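Local coordinates for protein MlnE (Bacillus amyloliquefaciens subsp. plantarum, PDB 5D2E) that probably reduces beta-keto groups of growing polyketide chains with NADPH, as the N-terminal B-type ketoreductase of a macrolactin assembly-line protein, at residues N355-S360 against V389-A394; E398-F403 against Q433-K438. All coordinates share one frame; numbering follows the deposited sequence.

Contact 1 of 2, residues N355-S360 against V389-A394; sequences NGILHS and VWLDKA. With NAP (NADP nicotinamide-adenine-dinucleotide phosphate), chain B.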
# COMPACT_ATOMS: atom_id res chain seq x y z
N ASN A 355 -15.67 9.92 -17.16
CA ASN A 355 -16.24 10.45 -15.92
C ASN A 355 -15.91 9.65 -14.71
O ASN A 355 -16.32 10.04 -13.64
CB ASN A 355 -17.76 10.45 -16.01
CG ASN A 355 -18.26 11.16 -17.26
OD1 ASN A 355 -18.90 10.53 -18.11
ND2 ASN A 355 -17.88 12.43 -17.43
N GLY A 356 -15.24 8.50 -14.83
CA GLY A 356 -14.95 7.74 -13.60
C GLY A 356 -14.04 6.55 -13.87
O GLY A 356 -14.13 5.99 -14.97
N ILE A 357 -13.20 6.18 -12.87
CA ILE A 357 -12.29 5.03 -12.95
C ILE A 357 -12.49 4.18 -11.68
O ILE A 357 -12.40 4.73 -10.54
CB ILE A 357 -10.84 5.43 -13.08
CG1 ILE A 357 -10.65 6.22 -14.33
CG2 ILE A 357 -9.88 4.21 -13.02
CD1 ILE A 357 -9.25 6.70 -14.54
N LEU A 358 -12.67 2.86 -11.88
CA LEU A 358 -12.57 1.86 -10.83
C LEU A 358 -11.36 1.04 -11.21
O LEU A 358 -11.28 0.47 -12.31
CB LEU A 358 -13.77 0.92 -10.77
CG LEU A 358 -15.13 1.47 -10.42
CD1 LEU A 358 -16.14 0.33 -10.35
CD2 LEU A 358 -15.14 2.19 -9.06
N HIS A 359 -10.36 1.06 -10.33
CA HIS A 359 -9.07 0.39 -10.64
C HIS A 359 -8.99 -0.91 -9.92
O HIS A 359 -8.66 -0.94 -8.74
CB HIS A 359 -7.92 1.35 -10.30
CG HIS A 359 -6.55 0.82 -10.55
ND1 HIS A 359 -6.21 0.04 -11.63
CD2 HIS A 359 -5.41 0.96 -9.82
CE1 HIS A 359 -4.91 -0.23 -11.59
NE2 HIS A 359 -4.42 0.32 -10.49
N SER A 360 -9.33 -2.01 -10.64
CA SER A 360 -9.46 -3.34 -10.03
C SER A 360 -8.37 -4.27 -10.53
O SER A 360 -8.27 -5.41 -10.06
CB SER A 360 -10.84 -3.97 -10.38
OG SER A 360 -11.11 -5.04 -9.54
N VAL A 389 -0.54 5.01 -11.06
CA VAL A 389 0.06 6.33 -11.35
C VAL A 389 -0.20 6.70 -12.79
O VAL A 389 -0.53 7.85 -13.09
CB VAL A 389 1.57 6.38 -10.97
CG1 VAL A 389 2.23 7.70 -11.37
CG2 VAL A 389 1.71 6.19 -9.42
N TRP A 390 -0.09 5.71 -13.68
CA TRP A 390 -0.32 5.99 -15.09
C TRP A 390 -1.75 6.35 -15.40
O TRP A 390 -2.02 7.22 -16.29
CB TRP A 390 0.12 4.83 -15.94
CG TRP A 390 1.55 4.41 -15.82
CD1 TRP A 390 2.01 3.16 -16.06
CD2 TRP A 390 2.71 5.20 -15.52
NE1 TRP A 390 3.36 3.08 -15.86
CE2 TRP A 390 3.83 4.33 -15.58
CE3 TRP A 390 2.93 6.56 -15.23
CZ2 TRP A 390 5.16 4.76 -15.33
CZ3 TRP A 390 4.28 6.99 -15.02
CH2 TRP A 390 5.36 6.09 -15.04
N LEU A 391 -2.69 5.75 -14.66
CA LEU A 391 -4.11 6.05 -14.85
C LEU A 391 -4.41 7.47 -14.39
O LEU A 391 -5.09 8.22 -15.05
CB LEU A 391 -4.97 5.09 -14.06
CG LEU A 391 -5.11 3.67 -14.60
CD1 LEU A 391 -5.56 2.67 -13.56
CD2 LEU A 391 -6.14 3.73 -15.74
N ASP A 392 -3.88 7.85 -13.24
CA ASP A 392 -4.04 9.22 -12.79
C ASP A 392 -3.40 10.21 -13.79
O ASP A 392 -3.98 11.25 -14.09
CB ASP A 392 -3.37 9.43 -11.45
CG ASP A 392 -3.26 10.91 -11.06
OD1 ASP A 392 -4.29 11.44 -10.62
OD2 ASP A 392 -2.18 11.48 -11.19
N LYS A 393 -2.21 9.88 -14.26
CA LYS A 393 -1.43 10.73 -15.13
C LYS A 393 -2.13 10.91 -16.47
O LYS A 393 -2.39 12.02 -16.87
CB LYS A 393 -0.05 10.16 -15.35
CG LYS A 393 0.92 11.15 -16.00
CD LYS A 393 2.30 10.47 -16.03
CE LYS A 393 3.43 11.41 -16.45
NZ LYS A 393 4.74 10.76 -16.41
N ALA A 394 -2.51 9.80 -17.11
CA ALA A 394 -3.24 9.90 -18.40
C ALA A 394 -4.57 10.61 -18.28
O ALA A 394 -5.03 11.18 -19.25
CB ALA A 394 -3.46 8.52 -18.96
PA NAP B . -9.13 -11.12 -10.69
O1A NAP B . -10.46 -11.82 -11.09
O2A NAP B . -7.76 -11.70 -11.01
O5B NAP B . -9.22 -9.73 -11.49
C5B NAP B . -8.07 -8.90 -11.57
C4B NAP B . -7.97 -8.55 -13.04
O4B NAP B . -6.82 -7.70 -13.21
C3B NAP B . -7.74 -9.76 -13.98
O3B NAP B . -8.88 -9.98 -14.82
C2B NAP B . -6.54 -9.34 -14.85
O2B NAP B . -6.76 -9.65 -16.20
C1B NAP B . -6.43 -7.83 -14.56
N9A NAP B . -5.08 -7.29 -14.65
C8A NAP B . -3.94 -7.72 -13.98
N7A NAP B . -2.83 -7.00 -14.38
C5A NAP B . -3.28 -6.06 -15.24
C6A NAP B . -2.67 -5.01 -16.02
N6A NAP B . -1.32 -4.80 -15.87
N1A NAP B . -3.48 -4.28 -16.91
C2A NAP B . -4.80 -4.54 -17.01
N3A NAP B . -5.43 -5.52 -16.30
C4A NAP B . -4.75 -6.28 -15.45
O3 NAP B . -9.14 -10.74 -9.11
PN NAP B . -10.40 -10.18 -8.25
O1N NAP B . -10.74 -11.17 -7.15
O2N NAP B . -11.35 -9.59 -9.25
O5D NAP B . -9.83 -8.89 -7.45
C5D NAP B . -9.83 -7.64 -8.20
C4D NAP B . -9.14 -6.51 -7.42
O4D NAP B . -9.64 -6.38 -6.10
C3D NAP B . -7.65 -6.82 -7.30
O3D NAP B . -6.91 -5.64 -7.56
C2D NAP B . -7.47 -7.32 -5.87
O2D NAP B . -6.12 -7.09 -5.37
C1D NAP B . -8.61 -6.60 -5.09
N1N NAP B . -9.02 -7.43 -3.93
C2N NAP B . -9.78 -8.58 -4.10
C3N NAP B . -10.19 -9.40 -3.04
C7N NAP B . -11.05 -10.68 -3.26
O7N NAP B . -11.34 -11.41 -2.31
N7N NAP B . -11.54 -11.03 -4.46
C4N NAP B . -9.78 -9.04 -1.75
C5N NAP B . -8.98 -7.90 -1.58
C6N NAP B . -8.63 -7.09 -2.68
P2B NAP B . -5.56 -9.88 -17.30
O1X NAP B . -4.67 -11.02 -16.83
O2X NAP B . -6.31 -10.16 -18.64
O3X NAP B . -4.79 -8.59 -17.33
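Leu391 lays its CD1 methyl over one face of the His359 imidazole, displaced from the ring centre toward the ND1 rim. The methyl carbon CD1 of Leu391 is 3.6 Å from the His359 ring centroid, a CH-pi contact. Its nearest ring atom is His359 ND1, 3.3 Å from Leu391 CD1. With CG of His359 anti to the backbone N (chi1 179°), the ring swings away from strand 356-359 to meet the leucine on helix 386-394. The other methyl of Leu391, CD2, reaches back along the strand to CD1 of Ile357 at 4.5 Å, a looser apolar touch, so one leucine spans two residues on the same side of the strand. This is helix-on-sheet packing in the Rossmann fold of the ketoreductase domain. At the strand's end Ser360 accepts a hydrogen bond through its carbonyl, with NADP O3D 2.9 Å from Ser360 O. No hydrogen bond joins the strand and helix segments themselves: the leucine supplies shape and dispersion, its methyl meeting one face of the imidazole, while ND1 of that ring is hydrogen-bonded to Thr279 OG1, so apolar and polar contacts meet on one histidine, one residue before a cofactor-binding serine.

Contact 2 of 2, residues E398-F403 against Q433-K438; sequences EPLDFF and QYRSMK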
# COMPACT_ATOMS: atom_id res chain seq x y z
N GLU A 398 -9.20 14.86 -17.33
CA GLU A 398 -10.56 14.40 -17.49
C GLU A 398 -11.43 14.79 -16.32
O GLU A 398 -10.96 14.89 -15.16
CB GLU A 398 -10.59 12.89 -17.78
CG GLU A 398 -9.92 12.52 -19.10
CD GLU A 398 -10.56 13.21 -20.31
OE1 GLU A 398 -11.80 13.13 -20.41
OE2 GLU A 398 -9.85 13.85 -21.10
N PRO A 399 -12.72 15.08 -16.60
CA PRO A 399 -13.65 15.55 -15.56
C PRO A 399 -14.15 14.34 -14.74
O PRO A 399 -15.34 13.93 -14.84
CB PRO A 399 -14.78 16.18 -16.40
CG PRO A 399 -14.84 15.25 -17.63
CD PRO A 399 -13.39 14.95 -17.93
N LEU A 400 -13.25 13.72 -13.97
CA LEU A 400 -13.64 12.50 -13.26
C LEU A 400 -14.52 12.90 -12.10
O LEU A 400 -14.20 13.78 -11.30
CB LEU A 400 -12.42 11.71 -12.75
CG LEU A 400 -11.37 11.30 -13.77
CD1 LEU A 400 -10.21 10.50 -13.12
CD2 LEU A 400 -11.97 10.47 -14.89
N ASP A 401 -15.60 12.18 -11.95
CA ASP A 401 -16.40 12.23 -10.74
C ASP A 401 -15.80 11.36 -9.65
O ASP A 401 -16.07 11.59 -8.46
CB ASP A 401 -17.82 11.76 -11.04
CG ASP A 401 -18.58 12.78 -11.92
OD1 ASP A 401 -18.49 13.97 -11.59
OD2 ASP A 401 -19.20 12.46 -12.96
N PHE A 402 -15.08 10.30 -10.04
CA PHE A 402 -14.47 9.39 -9.06
C PHE A 402 -13.28 8.65 -9.64
O PHE A 402 -13.13 8.49 -10.90
CB PHE A 402 -15.48 8.42 -8.39
CG PHE A 402 -16.16 7.51 -9.36
CD1 PHE A 402 -15.50 6.39 -9.85
CD2 PHE A 402 -17.42 7.83 -9.88
CE1 PHE A 402 -16.07 5.54 -10.74
CE2 PHE A 402 -18.02 6.98 -10.81
CZ PHE A 402 -17.34 5.85 -11.25
N PHE A 403 -12.35 8.36 -8.74
CA PHE A 403 -11.13 7.56 -9.03
C PHE A 403 -11.02 6.67 -7.81
O PHE A 403 -10.68 7.15 -6.72
CB PHE A 403 -9.91 8.50 -9.19
CG PHE A 403 -8.62 7.81 -9.62
CD1 PHE A 403 -7.86 7.12 -8.72
CD2 PHE A 403 -8.14 7.94 -10.91
CE1 PHE A 403 -6.67 6.53 -9.11
CE2 PHE A 403 -6.94 7.37 -11.31
CZ PHE A 403 -6.19 6.68 -10.40
N GLN A 433 -3.30 10.66 -1.30
CA GLN A 433 -2.83 11.98 -0.85
C GLN A 433 -2.18 12.76 -1.98
O GLN A 433 -2.15 13.97 -1.92
CB GLN A 433 -1.79 11.80 0.23
CG GLN A 433 -2.38 11.27 1.52
CD GLN A 433 -1.30 11.30 2.64
OE1 GLN A 433 -0.62 12.34 2.87
NE2 GLN A 433 -1.09 10.14 3.28
N TYR A 434 -1.61 12.08 -2.97
CA TYR A 434 -1.05 12.73 -4.11
C TYR A 434 -2.15 13.37 -4.92
O TYR A 434 -2.05 14.52 -5.39
CB TYR A 434 -0.22 11.74 -4.95
CG TYR A 434 0.38 12.30 -6.23
CD1 TYR A 434 -0.34 12.29 -7.45
CD2 TYR A 434 1.66 12.85 -6.24
CE1 TYR A 434 0.22 12.78 -8.62
CE2 TYR A 434 2.21 13.38 -7.41
CZ TYR A 434 1.49 13.35 -8.60
OH TYR A 434 2.07 13.83 -9.76
N ARG A 435 -3.23 12.64 -5.12
CA ARG A 435 -4.33 13.19 -5.92
C ARG A 435 -4.92 14.44 -5.25
O ARG A 435 -5.29 15.39 -5.92
CB ARG A 435 -5.42 12.13 -6.16
CG ARG A 435 -4.89 10.98 -6.99
CD ARG A 435 -6.03 10.18 -7.61
NE ARG A 435 -6.39 10.75 -8.91
CZ ARG A 435 -7.56 11.25 -9.22
NH1 ARG A 435 -8.54 11.34 -8.32
NH2 ARG A 435 -7.75 11.65 -10.43
N SER A 436 -5.02 14.39 -3.93
CA SER A 436 -5.47 15.48 -3.12
C SER A 436 -4.51 16.66 -3.27
O SER A 436 -4.93 17.82 -3.42
CB SER A 436 -5.45 14.98 -1.66
OG SER A 436 -6.05 15.93 -0.90
N MET A 437 -3.22 16.40 -3.07
CA MET A 437 -2.20 17.44 -3.16
C MET A 437 -2.28 18.16 -4.49
O MET A 437 -2.13 19.38 -4.57
CB MET A 437 -0.80 16.84 -2.99
CG MET A 437 0.39 17.79 -3.25
SD MET A 437 2.00 16.98 -3.04
CE MET A 437 2.17 16.09 -4.56
N LYS A 438 -2.56 17.42 -5.55
CA LYS A 438 -2.58 17.98 -6.87
C LYS A 438 -3.94 18.61 -7.21
O LYS A 438 -4.10 19.09 -8.29
CB LYS A 438 -2.19 16.92 -7.93
CG LYS A 438 -0.78 16.47 -7.95
CD LYS A 438 0.21 17.64 -7.97
CE LYS A 438 1.58 17.03 -8.13
NZ LYS A 438 2.68 17.96 -7.85
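A charged guanidinium lies flat on a buried phenylalanine: Arg435 stacks on Phe403 with the two planes only 10° apart. The pair joins the strand and helix of a beta-alpha-beta unit in the Rossmann fold, Phe403 standing near the start of strand 402-408 and Arg435 near the end of helix 419-437. The centres are 4.1 Å apart, but the cation-pi contact is off-centre, because Arg435 CZ sits 31° from the normal of the Phe403 ring. NE lies above the ring's middle, and the group extends from there toward the phenylalanine's CB. The aliphatic part shares the same face, with CD of Arg435 4.0 Å from the Phe403 centroid in a CH-pi contact. A bend at chi3 (89°) turns the arginine chain so that CD and the guanidinium both lie along the ring. Leu400 adds an apolar neighbour at the far end, its CD1 3.8 Å from Arg435 NH2, while the same methyl borders the edge of the Phe403 ring in its plane. The buried charge is not left to the aromatic face alone: NE makes a salt bridge with Asp392 OD1, and NH1 is hydrogen-bonded to Thr444 OG1. These two bonds probably fix the rotation of the guanidinium, whose NH1 comes within 3.3 Å of Phe403 CB.

Both contacts are buried, and each packs its own helix, 386-394 in contact 1 and 419-437 in contact 2, against one of two neighbouring parallel strands, 356-359 and 402-408, of the ketoreductase sheet; their centres are about 9 Å apart. They differ in chemistry as they differ in place. Contact 1 reaches the cofactor end of its strand and rests on leucine methyls, whereas contact 2 lies farther from NADP and brings a cation onto an aromatic face. Asp392, the acidic partner of that cation, belongs to the helix of contact 1. Asn355 O probably accepts a hydrogen bond from Asp401 N at 2.8 Å. Phe403 also touches Ile357 and Leu391, so the two interfaces continue into each other.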